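Long-range contacts in LAS seventeen-binding protein 3 (Saccharomyces cerevisiae, PDB 1OOT), which binds LAS17 and is probably an actin- and phosphoinositide-binding protein of the cytoplasm, represented here by its SH3 domain alone: residues Ala6-Phe12 / Asn55-Val60; Asp26-Leu31 / Thr42-Asn46. All blocks are in the same frame, centred on the assembly; numbering follows the deposited sequence.

Contact 1: Ala6-Phe12 / Asn55-Val60; sequences AVALYSF and NYVELV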
loop_
_atom_site.group_PDB
_atom_site.type_symbol
_atom_site.label_atom_id
_atom_site.label_comp_id
_atom_site.label_asym_id
_atom_site.label_seq_id
_atom_site.Cartn_x
_atom_site.Cartn_y
_atom_site.Cartn_z
ATOM N N ALA A 6 -3.786 5.345 3.989
ATOM C CA ALA A 6 -3.850 5.813 2.631
ATOM C C ALA A 6 -4.901 5.066 1.871
ATOM O O ALA A 6 -5.134 3.897 2.134
ATOM C CB ALA A 6 -2.477 5.646 1.948
ATOM N N VAL A 7 -5.567 5.758 0.950
ATOM C CA VAL A 7 -6.579 5.166 0.069
ATOM C C VAL A 7 -5.910 4.727 -1.234
ATOM O O VAL A 7 -5.130 5.484 -1.802
ATOM C CB VAL A 7 -7.711 6.209 -0.232
ATOM C CG1 VAL A 7 -8.697 5.674 -1.217
ATOM C CG2 VAL A 7 -8.428 6.645 1.044
ATOM N N ALA A 8 -6.238 3.539 -1.739
ATOM C CA ALA A 8 -5.725 3.076 -3.036
ATOM C C ALA A 8 -6.440 3.748 -4.195
ATOM O O ALA A 8 -7.677 3.740 -4.249
ATOM C CB ALA A 8 -5.899 1.579 -3.154
ATOM N N LEU A 9 -5.664 4.407 -5.039
ATOM C CA LEU A 9 -6.141 5.076 -6.213
ATOM C C LEU A 9 -6.308 4.116 -7.370
ATOM O O LEU A 9 -7.118 4.330 -8.259
ATOM C CB LEU A 9 -5.172 6.179 -6.607
ATOM C CG LEU A 9 -4.938 7.291 -5.610
ATOM C CD1 LEU A 9 -3.747 8.191 -6.028
ATOM C CD2 LEU A 9 -6.191 8.067 -5.353
ATOM N N TYR A 10 -5.459 3.103 -7.407
ATOM C CA TYR A 10 -5.533 1.991 -8.376
ATOM C C TYR A 10 -5.310 0.704 -7.596
ATOM O O TYR A 10 -4.710 0.692 -6.505
ATOM C CB TYR A 10 -4.429 2.160 -9.459
ATOM C CG TYR A 10 -4.731 3.037 -10.653
ATOM C CD1 TYR A 10 -5.985 3.141 -11.197
ATOM C CD2 TYR A 10 -3.712 3.753 -11.259
ATOM C CE1 TYR A 10 -6.215 3.863 -12.318
ATOM C CE2 TYR A 10 -3.917 4.480 -12.384
ATOM C CZ TYR A 10 -5.204 4.601 -12.915
ATOM O OH TYR A 10 -5.455 5.290 -14.093
ATOM N N SER A 11 -5.888 -0.358 -8.143
ATOM C CA SER A 11 -5.629 -1.705 -7.641
ATOM C C SER A 11 -4.206 -2.163 -7.871
ATOM O O SER A 11 -3.526 -1.704 -8.791
ATOM C CB SER A 11 -6.580 -2.721 -8.240
ATOM O OG SER A 11 -7.920 -2.310 -8.061
ATOM N N PHE A 12 -3.733 -3.043 -7.006
ATOM C CA PHE A 12 -2.389 -3.613 -7.162
ATOM C C PHE A 12 -2.547 -5.109 -6.949
ATOM O O PHE A 12 -2.949 -5.557 -5.876
ATOM C CB PHE A 12 -1.489 -2.988 -6.110
ATOM C CG PHE A 12 -0.106 -3.580 -6.071
ATOM C CD1 PHE A 12 0.690 -3.728 -7.228
ATOM C CD2 PHE A 12 0.413 -4.027 -4.889
ATOM C CE1 PHE A 12 1.986 -4.283 -7.157
ATOM C CE2 PHE A 12 1.685 -4.561 -4.820
ATOM C CZ PHE A 12 2.463 -4.722 -5.938
ATOM N N ASN A 55 3.039 5.124 -4.982
ATOM C CA ASN A 55 2.340 6.076 -5.845
ATOM C C ASN A 55 0.893 5.694 -6.064
ATOM O O ASN A 55 0.072 6.546 -6.415
ATOM C CB ASN A 55 3.073 6.262 -7.181
ATOM C CG ASN A 55 3.395 4.950 -7.838
ATOM O OD1 ASN A 55 4.219 4.169 -7.323
ATOM N ND2 ASN A 55 2.768 4.691 -8.987
ATOM N N TYR A 56 0.575 4.409 -5.858
ATOM C CA TYR A 56 -0.793 3.934 -6.021
ATOM C C TYR A 56 -1.775 4.385 -4.945
ATOM O O TYR A 56 -2.961 4.081 -5.059
ATOM C CB TYR A 56 -0.841 2.437 -6.083
ATOM C CG TYR A 56 -0.334 1.708 -7.296
ATOM C CD1 TYR A 56 0.610 2.218 -8.096
ATOM C CD2 TYR A 56 -0.940 0.531 -7.684
ATOM C CE1 TYR A 56 1.083 1.510 -9.215
ATOM C CE2 TYR A 56 -0.501 -0.171 -8.783
ATOM C CZ TYR A 56 0.565 0.292 -9.492
ATOM O OH TYR A 56 1.031 -0.347 -10.629
ATOM N N VAL A 57 -1.278 5.023 -3.887
ATOM C CA VAL A 57 -2.139 5.429 -2.769
ATOM C C VAL A 57 -2.056 6.908 -2.474
ATOM O O VAL A 57 -1.091 7.580 -2.912
ATOM C CB VAL A 57 -1.822 4.630 -1.484
ATOM C CG1 VAL A 57 -1.829 3.131 -1.765
ATOM C CG2 VAL A 57 -0.496 5.084 -0.818
ATOM N N GLU A 58 -3.110 7.420 -1.819
ATOM C CA GLU A 58 -3.184 8.819 -1.431
ATOM C C GLU A 58 -3.331 8.850 0.096
ATOM O O GLU A 58 -4.239 8.277 0.637
ATOM C CB GLU A 58 -4.352 9.495 -2.087
ATOM C CG GLU A 58 -4.456 10.977 -1.671
ATOM C CD GLU A 58 -5.610 11.697 -2.336
ATOM O OE1 GLU A 58 -5.813 11.528 -3.553
ATOM O OE2 GLU A 58 -6.310 12.471 -1.649
ATOM N N LEU A 59 -2.405 9.491 0.774
ATOM C CA LEU A 59 -2.455 9.586 2.230
ATOM C C LEU A 59 -3.690 10.352 2.648
ATOM O O LEU A 59 -4.057 11.340 2.020
ATOM C CB LEU A 59 -1.215 10.279 2.794
ATOM C CG LEU A 59 0.021 9.390 2.756
ATOM C CD1 LEU A 59 1.240 10.326 2.879
ATOM C CD2 LEU A 59 0.059 8.457 3.834
ATOM N N VAL A 60 -4.328 9.821 3.693
ATOM C CA VAL A 60 -5.496 10.461 4.272
ATOM C C VAL A 60 -4.989 11.507 5.260
ATOM O O VAL A 60 -4.032 11.262 6.018
ATOM C CB VAL A 60 -6.345 9.457 4.979
ATOM C CG1 VAL A 60 -7.535 10.175 5.667
ATOM C CG2 VAL A 60 -6.829 8.431 4.019
ATOM O OXT VAL A 60 -5.561 12.597 5.283
#
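Val7 and Glu58 face each other as an antiparallel hydrogen-bonded pair, and the backbone N-H and C=O of each are used in it: Val7 N donates to Glu58 O at 2.9 Å, and Glu58 N returns a bond to Val7 O at 2.8 Å. One step on, past the end of strand 6-8, Leu9 N gives a third bond to Tyr56 O, 2.7 Å long. Each carbonyl oxygen takes, besides its N-H bond, a weaker CA-H...O contact, from Ala6 to Glu58 O, from Val57 to Val7 O and, a long one, from Ala8 to Tyr56 O. Between the bonds the non-hydrogen-bonded pairs Ala6-Leu59 and Ala8-Val57 share one face, where Val57 also touches Ile28 and Phe52. There Val57 CG2, seated between the backbone N and the carbonyl carbon, is directed at Ala6 CB, a tighter than usual contact of 3.4 Å. Leu9 CD2 reaches CB of Glu58, 4.0 Å away, whose extended side chain lies on the Val7 face.

Beyond the strands the Tyr56 ring turns an edge to Ser11 O, 3.4 Å from CE2, while Phe12 CB approaches CD2 obliquely at 3.9 Å and the two rings stand nearly perpendicular, planes 85° apart. Ser11 OG instead takes its bond from Lys24 N. With an alanine in place of Tyr56 the backbone bond to Leu9 could persist, but Phe12 CB and Ser11 O would probably lose their aromatic neighbour. Pairing of the first strand with the last, which a 3-10 turn introduces, is characteristic of the SH3 beta-barrel.

Contact 2: Asp26-Leu31 / Thr42-Asn46; sequences DVITIL and TGRVN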
loop_
_atom_site.group_PDB
_atom_site.type_symbol
_atom_site.label_atom_id
_atom_site.label_comp_id
_atom_site.label_asym_id
_atom_site.label_seq_id
_atom_site.Cartn_x
_atom_site.Cartn_y
_atom_site.Cartn_z
ATOM N N ASP A 26 -9.478 0.645 -1.373
ATOM C CA ASP A 26 -9.105 0.098 -0.092
ATOM C C ASP A 26 -8.310 1.117 0.706
ATOM O O ASP A 26 -7.424 1.788 0.165
ATOM C CB ASP A 26 -8.236 -1.163 -0.247
ATOM C CG ASP A 26 -9.008 -2.405 -0.655
ATOM O OD1 ASP A 26 -10.278 -2.426 -0.644
ATOM O OD2 ASP A 26 -8.398 -3.493 -0.991
ATOM N N VAL A 27 -8.492 1.107 2.019
ATOM C CA VAL A 27 -7.721 1.949 2.902
ATOM C C VAL A 27 -6.662 1.051 3.559
ATOM O O VAL A 27 -6.940 0.043 4.250
ATOM C CB VAL A 27 -8.586 2.620 3.953
ATOM C CG1 VAL A 27 -7.689 3.397 4.921
ATOM C CG2 VAL A 27 -9.591 3.534 3.275
ATOM N N ILE A 28 -5.418 1.371 3.253
ATOM C CA ILE A 28 -4.251 0.634 3.735
ATOM C C ILE A 28 -3.684 1.315 4.962
ATOM O O ILE A 28 -3.575 2.534 5.007
ATOM C CB ILE A 28 -3.149 0.576 2.655
ATOM C CG1 ILE A 28 -3.660 -0.210 1.454
ATOM C CG2 ILE A 28 -1.851 -0.048 3.230
ATOM C CD1 ILE A 28 -3.348 0.383 0.136
ATOM N N THR A 29 -3.353 0.534 5.984
ATOM C CA THR A 29 -2.644 1.017 7.164
ATOM C C THR A 29 -1.152 0.972 6.820
ATOM O O THR A 29 -0.627 -0.084 6.441
ATOM C CB THR A 29 -2.917 0.081 8.339
ATOM O OG1 THR A 29 -4.320 0.096 8.609
ATOM C CG2 THR A 29 -2.166 0.540 9.571
ATOM N N ILE A 30 -0.486 2.116 6.939
ATOM C CA ILE A 30 0.927 2.260 6.599
ATOM C C ILE A 30 1.742 1.854 7.830
ATOM O O ILE A 30 1.537 2.334 8.955
ATOM C CB ILE A 30 1.242 3.702 6.198
ATOM C CG1 ILE A 30 0.427 4.157 4.995
ATOM C CG2 ILE A 30 2.747 3.881 5.943
ATOM C CD1 ILE A 30 0.527 3.335 3.721
ATOM N N LEU A 31 2.646 0.917 7.619
ATOM C CA LEU A 31 3.557 0.462 8.656
ATOM C C LEU A 31 4.966 1.024 8.507
ATOM O O LEU A 31 5.669 1.172 9.499
ATOM C CB LEU A 31 3.611 -1.032 8.611
ATOM C CG LEU A 31 2.292 -1.780 8.792
ATOM C CD1 LEU A 31 2.402 -3.250 8.530
ATOM C CD2 LEU A 31 1.636 -1.476 10.167
ATOM N N THR A 42 5.418 -0.096 3.146
ATOM C CA THR A 42 4.963 -1.297 3.825
ATOM C C THR A 42 3.637 -1.031 4.480
ATOM O O THR A 42 3.455 0.000 5.114
ATOM C CB THR A 42 5.925 -1.767 4.885
ATOM O OG1 THR A 42 7.262 -1.835 4.340
ATOM C CG2 THR A 42 5.610 -3.170 5.392
ATOM N N GLY A 43 2.703 -1.947 4.303
ATOM C CA GLY A 43 1.362 -1.754 4.843
ATOM C C GLY A 43 0.597 -3.033 5.071
ATOM O O GLY A 43 1.141 -4.111 4.905
ATOM N N ARG A 44 -0.670 -2.877 5.480
ATOM C CA ARG A 44 -1.519 -4.027 5.650
ATOM C C ARG A 44 -2.942 -3.645 5.340
ATOM O O ARG A 44 -3.360 -2.480 5.551
ATOM C CB ARG A 44 -1.428 -4.541 7.068
ATOM C CG ARG A 44 -1.848 -3.575 8.141
ATOM C CD ARG A 44 -1.588 -4.124 9.550
ATOM N NE ARG A 44 -2.225 -3.266 10.543
ATOM C CZ ARG A 44 -1.784 -3.016 11.760
ATOM N NH1 ARG A 44 -0.672 -3.550 12.184
ATOM N NH2 ARG A 44 -2.504 -2.208 12.559
ATOM N N VAL A 45 -3.667 -4.640 4.816
ATOM C CA VAL A 45 -5.106 -4.535 4.590
ATOM C C VAL A 45 -5.589 -5.919 4.263
ATOM O O VAL A 45 -4.864 -6.732 3.740
ATOM C CB VAL A 45 -5.440 -3.496 3.483
ATOM C CG1 VAL A 45 -4.963 -3.941 2.086
ATOM C CG2 VAL A 45 -6.946 -3.196 3.430
ATOM N N ASN A 46 -6.825 -6.196 4.582
ATOM C CA ASN A 46 -7.515 -7.447 4.272
ATOM C C ASN A 46 -6.907 -8.678 4.923
ATOM O O ASN A 46 -7.109 -9.829 4.443
ATOM C CB ASN A 46 -7.578 -7.673 2.748
ATOM C CG ASN A 46 -8.381 -6.611 2.014
ATOM O OD1 ASN A 46 -9.478 -6.252 2.436
ATOM N ND2 ASN A 46 -7.811 -6.085 0.903
HETATM O O HOH W 1 -9.617 -5.765 -1.516
HETATM O O HOH W 2 -11.226 -4.967 0.683
HETATM O O HOH W 3 -4.810 -2.366 9.755
#
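Thr42 meets the other strand through its carbonyl, which accepts a 2.8 Å bond from Leu31 N, where the chain turns a corner after strand 27-30. The donor comes in tilted 30° from the carbonyl plane, and Leu31 CB also comes near the same oxygen. Gly43 follows, paired with Ile30 without hydrogen bonds between them. Its CA passes 3.0 Å from Thr29 O, and a side chain here would run into that oxygen and into Ile28 CG2, so the two strands can approach closely at this point.

Arg44 and Thr29 form the hydrogen-bonded pair, each N bonded to the other's O at 3.0 Å. The bond from Thr29 N runs nearly along the C=O axis of Arg44. CG of Arg44 sits between its own backbone N and carbonyl carbon (chi1 61°), which lays it beside Thr29 CB; the chain then extends until Leu31 CD2 covers one face of the guanidinium, 3.7 Å from NH1. A water at the guanidinium edge accepts from Arg44 NE and is also hydrogen-bonded to Thr29 OG1. Strands 27-30 and 40-45 make an antiparallel beta hairpin of the SH3 fold, their short axes at 135°, consistent with the strong twist of the small barrel.

Val45 has its two methyls divided between different partners: CG1 packs on Ile28 CG1 at 4.0 Å, while CG2 reaches Val27 O. At Asn46 the strand has ended and a polar link takes over. ND2 donates a long 3.3 Å bond to Asp26 OD2, keeping that oxygen in the amide plane but meeting it from above the carboxylate plane. Arg23 N also bonds to OD2, and a second water donates to both Asp26 OD1 and Asn46 OD1.

Contacts 1 and 2 have their centres about 10 Å apart in one antiparallel sheet, and they meet where strand 5-8 runs beside strand 27-30. Backbone bonds that probably run from Ile28 N to Ala6 O and from Ala8 N to Asp26 O, both 2.8 Å, join them, while Val57 CG1 packs on Ile28 CD1. Along the chain contact 2 is nested within the loop that contact 1 closes: the hairpin forms between neighbouring strands, whereas contact 1 brings the N-terminal and C-terminal strands of the chain together. Across the sheet the order is 48-53, 40-45, 27-30, 5-8, 57-59, so the local pairing and the terminal pairing together build a single compact SH3 domain.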